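Local coordinates for amine oxidase (Emericella nidulans, PDB 3PGB), which probably oxidises primary amines to aldehydes, as other copper amine oxidases do, using a copper ion and a topaquinone cofactor in each subunit, at residues 53-59 and 334-340; 236-242 and 255-261; 424-430 and 443-449. The contacts are given in a common frame with arbitrary orientation. Residues are numbered along the deposited sequence.

Contact 1: residues 53-59 and 334-340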
loop_
_atom_site.group_PDB
_atom_site.type_symbol
_atom_site.label_atom_id
_atom_site.label_comp_id
_atom_site.label_asym_id
_atom_site.label_seq_id
_atom_site.Cartn_x
_atom_site.Cartn_y
_atom_site.Cartn_z
ATOM N N GLN A 53 19.019 -23.904 15.070
ATOM C CA GLN A 53 20.296 -23.577 14.442
ATOM C C GLN A 53 20.126 -22.339 13.556
ATOM O O GLN A 53 19.618 -22.434 12.445
ATOM C CB GLN A 53 20.797 -24.765 13.613
ATOM C CG GLN A 53 20.764 -26.112 14.340
ATOM C CD GLN A 53 21.139 -27.286 13.439
ATOM O OE1 GLN A 53 21.657 -27.106 12.328
ATOM N NE2 GLN A 53 20.880 -28.497 13.919
ATOM N N ILE A 54 20.537 -21.182 14.066
ATOM C CA ILE A 54 20.425 -19.925 13.332
ATOM C C ILE A 54 21.660 -19.773 12.451
ATOM O O ILE A 54 22.599 -19.042 12.776
ATOM C CB ILE A 54 20.268 -18.715 14.285
ATOM C CG1 ILE A 54 18.939 -18.805 15.052
ATOM C CG2 ILE A 54 20.316 -17.405 13.508
ATOM C CD1 ILE A 54 18.950 -19.751 16.237
ATOM N N THR A 55 21.651 -20.487 11.333
ATOM C CA THR A 55 22.805 -20.559 10.462
ATOM C C THR A 55 22.895 -19.312 9.592
ATOM O O THR A 55 21.877 -18.846 9.079
ATOM C CB THR A 55 22.749 -21.817 9.580
ATOM O OG1 THR A 55 21.395 -22.080 9.207
ATOM C CG2 THR A 55 23.280 -23.022 10.349
ATOM N N PRO A 56 24.120 -18.771 9.410
ATOM C CA PRO A 56 24.275 -17.597 8.549
ATOM C C PRO A 56 23.943 -17.939 7.098
ATOM O O PRO A 56 23.679 -19.102 6.793
ATOM C CB PRO A 56 25.765 -17.230 8.698
ATOM C CG PRO A 56 26.320 -18.111 9.760
ATOM C CD PRO A 56 25.424 -19.298 9.851
ATOM N N PRO A 57 23.941 -16.937 6.205
ATOM C CA PRO A 57 23.659 -17.253 4.802
ATOM C C PRO A 57 24.738 -18.137 4.191
ATOM O O PRO A 57 25.867 -18.144 4.671
ATOM C CB PRO A 57 23.638 -15.878 4.120
ATOM C CG PRO A 57 24.329 -14.947 5.057
ATOM C CD PRO A 57 24.159 -15.495 6.427
ATOM N N GLN A 58 24.391 -18.882 3.147
ATOM C CA GLN A 58 25.367 -19.715 2.452
ATOM C C GLN A 58 26.447 -18.839 1.820
ATOM O O GLN A 58 26.164 -17.724 1.374
ATOM C CB GLN A 58 24.690 -20.589 1.387
ATOM C CG GLN A 58 23.766 -21.647 1.976
ATOM C CD GLN A 58 23.161 -22.593 0.943
ATOM O OE1 GLN A 58 23.210 -22.344 -0.262
ATOM N NE2 GLN A 58 22.585 -23.684 1.421
ATOM N N GLU A 59 27.685 -19.333 1.833
ATOM C CA GLU A 59 28.793 -18.699 1.118
ATOM C C GLU A 59 28.861 -19.252 -0.287
ATOM O O GLU A 59 29.177 -20.421 -0.466
ATOM C CB GLU A 59 30.133 -18.995 1.779
ATOM C CG GLU A 59 30.418 -18.254 3.055
ATOM C CD GLU A 59 31.788 -18.621 3.605
ATOM O OE1 GLU A 59 31.859 -19.170 4.731
ATOM O OE2 GLU A 59 32.788 -18.393 2.884
ATOM N N ASP A 334 15.760 -21.397 11.448
ATOM C CA ASP A 334 16.797 -22.040 10.638
ATOM C C ASP A 334 17.794 -21.044 10.057
ATOM O O ASP A 334 18.540 -21.374 9.140
ATOM C CB ASP A 334 16.163 -22.887 9.533
ATOM C CG ASP A 334 15.478 -24.123 10.077
ATOM O OD1 ASP A 334 15.183 -24.146 11.288
ATOM O OD2 ASP A 334 15.222 -25.069 9.305
ATOM N N GLY A 335 17.831 -19.836 10.607
ATOM C CA GLY A 335 18.733 -18.806 10.112
ATOM C C GLY A 335 18.395 -18.327 8.711
ATOM O O GLY A 335 17.235 -18.367 8.292
ATOM N N ALA A 336 19.426 -17.889 7.988
ATOM C CA ALA A 336 19.270 -17.223 6.691
ATOM C C ALA A 336 19.090 -18.215 5.549
ATOM O O ALA A 336 19.999 -18.985 5.245
ATOM C CB ALA A 336 20.483 -16.343 6.421
ATOM N N ARG A 337 17.929 -18.185 4.899
ATOM C CA ARG A 337 17.657 -19.081 3.761
ATOM C C ARG A 337 18.011 -18.444 2.412
ATOM O O ARG A 337 17.268 -18.550 1.442
ATOM C CB ARG A 337 16.197 -19.521 3.766
ATOM C CG ARG A 337 15.788 -20.311 5.004
ATOM C CD ARG A 337 14.388 -20.892 4.835
ATOM N NE ARG A 337 13.471 -19.875 4.331
ATOM C CZ ARG A 337 12.353 -20.108 3.651
ATOM N NH1 ARG A 337 11.950 -21.340 3.372
ATOM N NH2 ARG A 337 11.630 -19.076 3.243
ATOM N N TYR A 338 19.166 -17.796 2.362
ATOM C CA TYR A 338 19.673 -17.190 1.136
ATOM C C TYR A 338 21.187 -17.377 1.058
ATOM O O TYR A 338 21.800 -17.947 1.969
ATOM C CB TYR A 338 19.280 -15.713 1.058
ATOM C CG TYR A 338 19.622 -14.893 2.276
ATOM C CD1 TYR A 338 18.748 -14.816 3.354
ATOM C CD2 TYR A 338 20.807 -14.166 2.340
ATOM C CE1 TYR A 338 19.053 -14.043 4.469
ATOM C CE2 TYR A 338 21.124 -13.398 3.453
ATOM C CZ TYR A 338 20.242 -13.344 4.511
ATOM O OH TYR A 338 20.545 -12.588 5.608
ATOM N N SER A 339 21.779 -16.920 -0.040
ATOM C CA SER A 339 23.205 -17.098 -0.286
ATOM C C SER A 339 23.848 -15.778 -0.664
ATOM O O SER A 339 23.241 -14.959 -1.338
ATOM C CB SER A 339 23.400 -18.118 -1.400
ATOM O OG SER A 339 22.598 -19.266 -1.161
ATOM N N VAL A 340 25.084 -15.580 -0.229
ATOM C CA VAL A 340 25.787 -14.320 -0.427
ATOM C C VAL A 340 27.253 -14.543 -0.792
ATOM O O VAL A 340 27.916 -15.423 -0.231
ATOM C CB VAL A 340 25.739 -13.462 0.848
ATOM C CG1 VAL A 340 26.724 -12.298 0.756
ATOM C CG2 VAL A 340 24.328 -12.950 1.101
HETATM O O HOH W 1 16.957 -24.816 13.231
#
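Asp334 opens this pairing through a water: water 1 links Gln53 N (2.9 Å) to Asp334 OD1 (2.7 Å), while OD2 of that carboxylate is hydrogen-bonded to the backbone of Gln326 of the second subunit. At Gly335 the CA traces come closest, its CA 3.8 Å from the CA of Ile54, which is the centre of an inverse gamma turn. A side chain could not fit: phi is positive, and a CB would run into Thr55 O. Ala336 N donates to Thr55 O (2.8 Å), and Ala336 CB packs on Pro57 CD at 3.8 Å. Arg337 turns its side chain from the 53-59 segment and forms a salt bridge with Asp323 of the second subunit. Tyr338 O receives Gln58 N at 3.0 Å; its ring comes back to Pro57, CE2 to CB 3.6 Å, and its hydroxyl is probably hydrogen-bonded to Ser426 OG. Ser339 pairs with Gln58, their CA atoms 4.4 Å apart. Val340 N then donates to Gln58 O (2.9 Å). The alternation of Tyr338 O, Gln58 N, Gln58 O and Val340 N is that of a short parallel beta ladder, by which an N-terminal strand joins the large, otherwise antiparallel sheet system of the copper amine oxidase catalytic domain.

Contact 2: residues 236-242 and 255-261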
loop_
_atom_site.group_PDB
_atom_site.type_symbol
_atom_site.label_atom_id
_atom_site.label_comp_id
_atom_site.label_asym_id
_atom_site.label_seq_id
_atom_site.Cartn_x
_atom_site.Cartn_y
_atom_site.Cartn_z
ATOM N N ARG A 236 20.667 35.194 -2.660
ATOM C CA ARG A 236 20.366 34.439 -1.453
ATOM C C ARG A 236 19.134 35.016 -0.773
ATOM O O ARG A 236 18.921 36.223 -0.798
ATOM C CB ARG A 236 21.513 34.575 -0.449
ATOM C CG ARG A 236 22.611 33.528 -0.505
ATOM C CD ARG A 236 23.088 33.231 0.905
ATOM N NE ARG A 236 24.071 32.159 0.942
ATOM C CZ ARG A 236 24.228 31.299 1.949
ATOM N NH1 ARG A 236 23.460 31.353 3.037
ATOM N NH2 ARG A 236 25.162 30.358 1.857
ATOM N N TRP A 237 18.342 34.144 -0.157
ATOM C CA TRP A 237 17.333 34.526 0.826
ATOM C C TRP A 237 17.625 33.702 2.074
ATOM O O TRP A 237 17.621 32.471 2.014
ATOM C CB TRP A 237 15.927 34.194 0.326
ATOM C CG TRP A 237 15.198 35.321 -0.353
ATOM C CD1 TRP A 237 14.914 35.434 -1.683
ATOM C CD2 TRP A 237 14.623 36.473 0.277
ATOM N NE1 TRP A 237 14.213 36.583 -1.921
ATOM C CE2 TRP A 237 14.018 37.242 -0.738
ATOM C CE3 TRP A 237 14.570 36.933 1.599
ATOM C CZ2 TRP A 237 13.368 38.449 -0.474
ATOM C CZ3 TRP A 237 13.925 38.137 1.861
ATOM C CH2 TRP A 237 13.331 38.878 0.828
ATOM N N ASP A 238 17.885 34.364 3.196
ATOM C CA ASP A 238 18.220 33.670 4.435
ATOM C C ASP A 238 17.281 34.052 5.567
ATOM O O ASP A 238 16.622 35.090 5.524
ATOM C CB ASP A 238 19.660 33.967 4.843
ATOM C CG ASP A 238 20.664 33.478 3.823
ATOM O OD1 ASP A 238 20.842 32.251 3.705
ATOM O OD2 ASP A 238 21.279 34.320 3.142
ATOM N N MET A 239 17.252 33.203 6.586
ATOM C CA MET A 239 16.347 33.356 7.718
ATOM C C MET A 239 17.105 33.082 9.010
ATOM O O MET A 239 18.056 32.301 9.021
ATOM C CB MET A 239 15.202 32.360 7.572
ATOM C CG MET A 239 14.015 32.587 8.476
ATOM S SD MET A 239 12.950 31.129 8.446
ATOM C CE MET A 239 11.435 31.808 9.070
ATOM N N PHE A 240 16.687 33.720 10.096
ATOM C CA PHE A 240 17.193 33.367 11.414
ATOM C C PHE A 240 16.445 32.132 11.937
ATOM O O PHE A 240 15.240 32.006 11.739
ATOM C CB PHE A 240 17.055 34.540 12.387
ATOM C CG PHE A 240 18.046 35.647 12.144
ATOM C CD1 PHE A 240 19.204 35.738 12.905
ATOM C CD2 PHE A 240 17.824 36.591 11.147
ATOM C CE1 PHE A 240 20.121 36.751 12.686
ATOM C CE2 PHE A 240 18.740 37.606 10.916
ATOM C CZ PHE A 240 19.887 37.691 11.692
ATOM N N TRP A 241 17.175 31.215 12.572
ATOM C CA TRP A 241 16.576 30.077 13.274
ATOM C C TRP A 241 17.037 30.069 14.724
ATOM O O TRP A 241 18.130 30.545 15.027
ATOM C CB TRP A 241 16.993 28.752 12.639
ATOM C CG TRP A 241 16.720 28.633 11.183
ATOM C CD1 TRP A 241 17.381 29.262 10.171
ATOM C CD2 TRP A 241 15.732 27.804 10.567
ATOM N NE1 TRP A 241 16.855 28.886 8.957
ATOM C CE2 TRP A 241 15.844 27.988 9.173
ATOM C CE3 TRP A 241 14.759 26.925 11.056
ATOM C CZ2 TRP A 241 15.019 27.324 8.266
ATOM C CZ3 TRP A 241 13.940 26.267 10.155
ATOM C CH2 TRP A 241 14.072 26.472 8.778
ATOM N N ASN A 242 16.211 29.522 15.610
ATOM C CA ASN A 242 16.642 29.218 16.981
ATOM C C ASN A 242 17.449 27.925 17.010
ATOM O O ASN A 242 17.188 27.005 16.246
ATOM C CB ASN A 242 15.445 29.102 17.943
ATOM C CG ASN A 242 15.406 30.218 18.983
ATOM O OD1 ASN A 242 16.441 30.787 19.343
ATOM N ND2 ASN A 242 14.207 30.521 19.481
ATOM N N PRO A 255 12.080 27.883 13.176
ATOM C CA PRO A 255 12.223 29.114 12.388
ATOM C C PRO A 255 11.829 30.353 13.192
ATOM O O PRO A 255 11.029 30.243 14.125
ATOM C CB PRO A 255 11.248 28.900 11.229
ATOM C CG PRO A 255 10.222 27.962 11.763
ATOM C CD PRO A 255 10.948 27.061 12.713
ATOM N N LEU A 256 12.386 31.514 12.843
ATOM C CA LEU A 256 12.138 32.749 13.613
ATOM C C LEU A 256 11.444 33.873 12.835
ATOM O O LEU A 256 10.852 34.763 13.444
ATOM C CB LEU A 256 13.433 33.261 14.240
ATOM C CG LEU A 256 14.091 32.357 15.286
ATOM C CD1 LEU A 256 15.279 33.081 15.916
ATOM C CD2 LEU A 256 13.093 31.923 16.361
ATOM N N GLY A 257 11.533 33.852 11.506
ATOM C CA GLY A 257 10.638 34.645 10.656
ATOM C C GLY A 257 11.150 35.988 10.178
ATOM O O GLY A 257 10.357 36.840 9.770
ATOM N N LEU A 258 12.463 36.185 10.225
ATOM C CA LEU A 258 13.083 37.399 9.723
ATOM C C LEU A 258 13.970 36.998 8.557
ATOM O O LEU A 258 14.849 36.149 8.706
ATOM C CB LEU A 258 13.897 38.071 10.830
ATOM C CG LEU A 258 14.611 39.384 10.499
ATOM C CD1 LEU A 258 13.646 40.431 9.950
ATOM C CD2 LEU A 258 15.319 39.902 11.736
ATOM N N TYR A 259 13.729 37.603 7.398
ATOM C CA TYR A 259 14.371 37.187 6.155
ATOM C C TYR A 259 15.275 38.275 5.585
ATOM O O TYR A 259 15.056 39.466 5.814
ATOM C CB TYR A 259 13.312 36.779 5.140
ATOM C CG TYR A 259 12.304 35.809 5.714
ATOM C CD1 TYR A 259 12.437 34.440 5.527
ATOM C CD2 TYR A 259 11.228 36.263 6.463
ATOM C CE1 TYR A 259 11.518 33.557 6.057
ATOM C CE2 TYR A 259 10.308 35.390 7.004
ATOM C CZ TYR A 259 10.457 34.042 6.798
ATOM O OH TYR A 259 9.531 33.190 7.331
ATOM N N LEU A 260 16.291 37.840 4.840
ATOM C CA LEU A 260 17.365 38.713 4.374
ATOM C C LEU A 260 17.744 38.341 2.950
ATOM O O LEU A 260 18.249 37.248 2.718
ATOM C CB LEU A 260 18.586 38.560 5.287
ATOM C CG LEU A 260 19.902 39.206 4.839
ATOM C CD1 LEU A 260 19.736 40.724 4.720
ATOM C CD2 LEU A 260 21.032 38.849 5.804
ATOM N N LYS A 261 17.501 39.251 2.009
ATOM C CA LYS A 261 17.847 39.032 0.608
ATOM C C LYS A 261 19.230 39.615 0.317
ATOM O O LYS A 261 19.535 40.746 0.712
ATOM C CB LYS A 261 16.790 39.652 -0.309
ATOM C CG LYS A 261 16.793 39.107 -1.739
ATOM C CD LYS A 261 15.787 39.842 -2.619
ATOM C CE LYS A 261 15.658 39.210 -4.002
ATOM N NZ LYS A 261 14.637 39.908 -4.845
HETATM O O HOH W 2 20.726 36.645 2.030
#
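Strands 236-242 and 255-261 are antiparallel neighbours in a five-stranded meander, probably the sheet of the N3 domain of copper amine oxidases, with a beta bulge between Met239 and Trp241. Backbone hydrogen bonding is strongest at the Asp238-Leu260 pair, where each N reaches the other's O: Asp238 N to Leu260 O and Leu260 N to Asp238 O, both 2.9 Å. Nearer the bulge the ladder loosens to two weak bonds, Phe240 N to Leu258 O at 3.3 Å and Leu256 N to Phe240 O at 3.1 Å. The register shifts by two here, and Gly257 takes up a positive phi. Apolar packing occupies both faces: Phe240 CD2 meets Leu258 CD2 at 4.2 Å on the side covered by helix 186-198, whereas Met239 and Tyr259, on the other, rest on helix 394-398. Met239 makes an oblique Met-aromatic contact with Tyr259, and its CE lies 3.6 Å from Pro255 CB. Within strand 236-242, Arg236 NH1 forms a salt bridge with Asp238 OD1 at 2.8 Å. At the Trp237-Lys261 non-hydrogen-bonded pair a CH-pi contact forms, Lys261 CB sitting over the face of the six-membered ring of Trp237, 3.5 Å from its centroid.

Contact 3: residues 424-430 and 443-449. With NAG (2-acetamido-2-deoxy-beta-D-glucopyranose), chain H.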
loop_
_atom_site.group_PDB
_atom_site.type_symbol
_atom_site.label_atom_id
_atom_site.label_comp_id
_atom_site.label_asym_id
_atom_site.label_seq_id
_atom_site.Cartn_x
_atom_site.Cartn_y
_atom_site.Cartn_z
ATOM N N TYR A 424 17.768 -10.907 13.291
ATOM C CA TYR A 424 18.450 -12.013 12.601
ATOM C C TYR A 424 18.928 -11.658 11.185
ATOM O O TYR A 424 19.525 -12.500 10.505
ATOM C CB TYR A 424 17.536 -13.240 12.528
ATOM C CG TYR A 424 16.240 -12.978 11.796
ATOM C CD1 TYR A 424 16.152 -13.132 10.418
ATOM C CD2 TYR A 424 15.105 -12.554 12.484
ATOM C CE1 TYR A 424 14.965 -12.882 9.749
ATOM C CE2 TYR A 424 13.913 -12.298 11.820
ATOM C CZ TYR A 424 13.852 -12.463 10.458
ATOM O OH TYR A 424 12.680 -12.216 9.793
ATOM N N ALA A 425 18.652 -10.436 10.732
ATOM C CA ALA A 425 19.098 -9.976 9.421
ATOM C C ALA A 425 20.621 -10.048 9.302
ATOM O O ALA A 425 21.333 -9.836 10.282
ATOM C CB ALA A 425 18.629 -8.549 9.180
ATOM N N SER A 426 21.118 -10.367 8.109
ATOM C CA SER A 426 22.542 -10.215 7.837
ATOM C C SER A 426 22.767 -8.771 7.399
ATOM O O SER A 426 21.901 -8.158 6.783
ATOM C CB SER A 426 23.047 -11.227 6.800
ATOM O OG SER A 426 22.544 -10.966 5.509
ATOM N N TYR A 427 23.923 -8.230 7.762
ATOM C CA TYR A 427 24.212 -6.815 7.591
ATOM C C TYR A 427 25.499 -6.654 6.811
ATOM O O TYR A 427 26.540 -7.161 7.229
ATOM C CB TYR A 427 24.369 -6.137 8.954
ATOM C CG TYR A 427 23.082 -5.995 9.732
ATOM C CD1 TYR A 427 22.641 -7.003 10.576
ATOM C CD2 TYR A 427 22.306 -4.841 9.628
ATOM C CE1 TYR A 427 21.453 -6.874 11.295
ATOM C CE2 TYR A 427 21.116 -4.700 10.343
ATOM C CZ TYR A 427 20.691 -5.720 11.175
ATOM O OH TYR A 427 19.507 -5.592 11.893
ATOM N N LEU A 428 25.429 -5.952 5.681
ATOM C CA LEU A 428 26.617 -5.635 4.895
ATOM C C LEU A 428 27.107 -4.228 5.217
ATOM O O LEU A 428 26.384 -3.424 5.809
ATOM C CB LEU A 428 26.322 -5.748 3.401
ATOM C CG LEU A 428 25.925 -7.131 2.899
ATOM C CD1 LEU A 428 25.427 -7.054 1.458
ATOM C CD2 LEU A 428 27.099 -8.103 3.022
ATOM N N ASN A 429 28.347 -3.951 4.830
ATOM C CA ASN A 429 28.916 -2.611 4.930
ATOM C C ASN A 429 28.670 -1.815 3.652
ATOM O O ASN A 429 28.361 -2.374 2.595
ATOM C CB ASN A 429 30.427 -2.688 5.156
ATOM C CG ASN A 429 30.801 -3.103 6.562
ATOM O OD1 ASN A 429 29.950 -3.207 7.446
ATOM N ND2 ASN A 429 32.103 -3.339 6.773
ATOM N N THR A 430 28.796 -0.498 3.776
ATOM C CA THR A 430 28.936 0.387 2.631
ATOM C C THR A 430 29.980 1.429 3.002
ATOM O O THR A 430 30.154 1.745 4.178
ATOM C CB THR A 430 27.614 1.095 2.249
ATOM O OG1 THR A 430 27.076 1.794 3.383
ATOM C CG2 THR A 430 26.590 0.098 1.717
ATOM N N ASP A 443 27.588 -2.129 8.865
ATOM C CA ASP A 443 26.238 -2.664 8.976
ATOM C C ASP A 443 25.202 -1.591 8.655
ATOM O O ASP A 443 24.348 -1.249 9.482
ATOM C CB ASP A 443 26.011 -3.243 10.372
ATOM C CG ASP A 443 26.981 -4.366 10.709
ATOM O OD1 ASP A 443 27.197 -4.614 11.914
ATOM O OD2 ASP A 443 27.522 -5.005 9.782
ATOM N N SER A 444 25.307 -1.060 7.441
ATOM C CA SER A 444 24.387 -0.044 6.941
ATOM C C SER A 444 23.393 -0.608 5.916
ATOM O O SER A 444 22.348 -0.015 5.700
ATOM C CB SER A 444 25.166 1.126 6.346
ATOM O OG SER A 444 26.321 0.676 5.666
ATOM N N LEU A 445 23.722 -1.727 5.276
ATOM C CA LEU A 445 22.732 -2.485 4.505
ATOM C C LEU A 445 22.243 -3.636 5.371
ATOM O O LEU A 445 22.998 -4.157 6.195
ATOM C CB LEU A 445 23.328 -3.060 3.221
ATOM C CG LEU A 445 23.722 -2.098 2.104
ATOM C CD1 LEU A 445 24.397 -2.858 0.964
ATOM C CD2 LEU A 445 22.516 -1.313 1.589
ATOM N N CYS A 446 20.990 -4.035 5.193
ATOM C CA CYS A 446 20.515 -5.260 5.817
ATOM C C CYS A 446 19.763 -6.134 4.820
ATOM O O CYS A 446 19.199 -5.648 3.831
ATOM C CB CYS A 446 19.678 -4.961 7.066
ATOM S SG CYS A 446 18.030 -4.329 6.788
ATOM N N LEU A 447 19.803 -7.434 5.081
ATOM C CA LEU A 447 19.177 -8.433 4.236
ATOM C C LEU A 447 18.403 -9.342 5.162
ATOM O O LEU A 447 18.935 -9.766 6.186
ATOM C CB LEU A 447 20.241 -9.250 3.494
ATOM C CG LEU A 447 21.093 -8.545 2.435
ATOM C CD1 LEU A 447 22.213 -9.453 1.961
ATOM C CD2 LEU A 447 20.224 -8.102 1.259
ATOM N N PHE A 448 17.158 -9.652 4.821
ATOM C CA PHE A 448 16.385 -10.562 5.646
ATOM C C PHE A 448 15.145 -11.112 4.970
ATOM O O PHE A 448 14.507 -10.444 4.153
ATOM C CB PHE A 448 15.972 -9.877 6.957
ATOM C CG PHE A 448 15.136 -8.646 6.764
ATOM C CD1 PHE A 448 15.733 -7.416 6.537
ATOM C CD2 PHE A 448 13.749 -8.717 6.812
ATOM C CE1 PHE A 448 14.964 -6.275 6.363
ATOM C CE2 PHE A 448 12.978 -7.580 6.636
ATOM C CZ PHE A 448 13.586 -6.359 6.412
ATOM N N GLU A 449 14.813 -12.344 5.340
ATOM C CA GLU A 449 13.496 -12.897 5.067
ATOM C C GLU A 449 12.493 -12.374 6.096
ATOM O O GLU A 449 12.857 -12.028 7.222
ATOM C CB GLU A 449 13.527 -14.420 5.117
ATOM C CG GLU A 449 14.103 -15.072 3.889
ATOM C CD GLU A 449 13.718 -16.531 3.812
ATOM O OE1 GLU A 449 13.854 -17.220 4.843
ATOM O OE2 GLU A 449 13.264 -16.987 2.742
HETATM C C1 NAG H . 32.726 -3.721 8.020
HETATM C C2 NAG H . 33.184 -5.175 8.039
HETATM C C3 NAG H . 33.995 -5.506 9.298
HETATM C C4 NAG H . 35.074 -4.461 9.571
HETATM C C5 NAG H . 34.462 -3.069 9.501
HETATM C C6 NAG H . 35.506 -1.974 9.700
HETATM C C7 NAG H . 32.082 -7.207 7.257
HETATM C C8 NAG H . 30.814 -8.014 7.204
HETATM N N2 NAG H . 32.030 -6.049 7.917
HETATM O O3 NAG H . 34.624 -6.754 9.127
HETATM O O4 NAG H . 35.669 -4.678 10.835
HETATM O O5 NAG H . 33.866 -2.912 8.229
HETATM O O6 NAG H . 36.395 -1.977 8.605
HETATM O O7 NAG H . 33.106 -7.617 6.711
#
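Tyr427 lays its ring beside Cys446, CE2 to CB 3.6 Å, close to the disulfide that Cys446 forms with Cys421; Lys417 adds a cation-pi contact to the same ring and a salt bridge to Asp443. The opposite face carries the leucines. Leu428 CB is 4.0 Å from Leu445 CB, and Leu428 CD1 is 4.0 Å from Leu447 CD1, with Ile356 of strand 352-359 packed against both Leu428 and Leu445. The segments are the two arms of an antiparallel beta hairpin, strands 426-434 and 437-451, in the catalytic domain. Ser426 and Leu447 form a hydrogen-bonded pair, Ser426 N to Leu447 O 3.0 Å and Leu447 N to Ser426 O 2.8 Å. Further along comes a classic beta bulge: Ser444 and Leu445 both face Leu428, whose O accepts from Leu445 N at 3.2 Å and, weakly, from Ser444 N at 3.1 Å. Beyond it Thr430 OG1 donates to Ser444 OG at 2.7 Å. Asn429 has a double role, its OD1 accepting from Asp443 N at 3.0 Å while its ND2 is bonded covalently to C1 of the NAG (1.4 Å), the N-linked sugar. At the far end Ala425 CB packs on Phe448 CB at 3.7 Å, and Tyr424 OH donates to Glu449 O at 2.6 Å, beside Pro328 of the second subunit.

Contacts 1 and 3 are neighbours, their centres about 12 Å apart, and belong to the same sheet system. They meet directly: Tyr338 OH lies 2.6 Å from Ser426 OG in a probable hydrogen bond, Arg337 NH2 forms a salt bridge to Glu449 OE2 at 2.7 Å, and Val340 CG2 packs on Leu447 CD1 at 4.2 Å. Both also touch the second subunit. Contact 2 stands on the opposite side of the chain's centre, with its own centre about 53 Å from that of contact 1 and about 41 Å from that of contact 3. It is not part of the copper site: the Trp241 side chain is about 14 Å from the copper ion and about 11 Å from the side chain of its ligand His532.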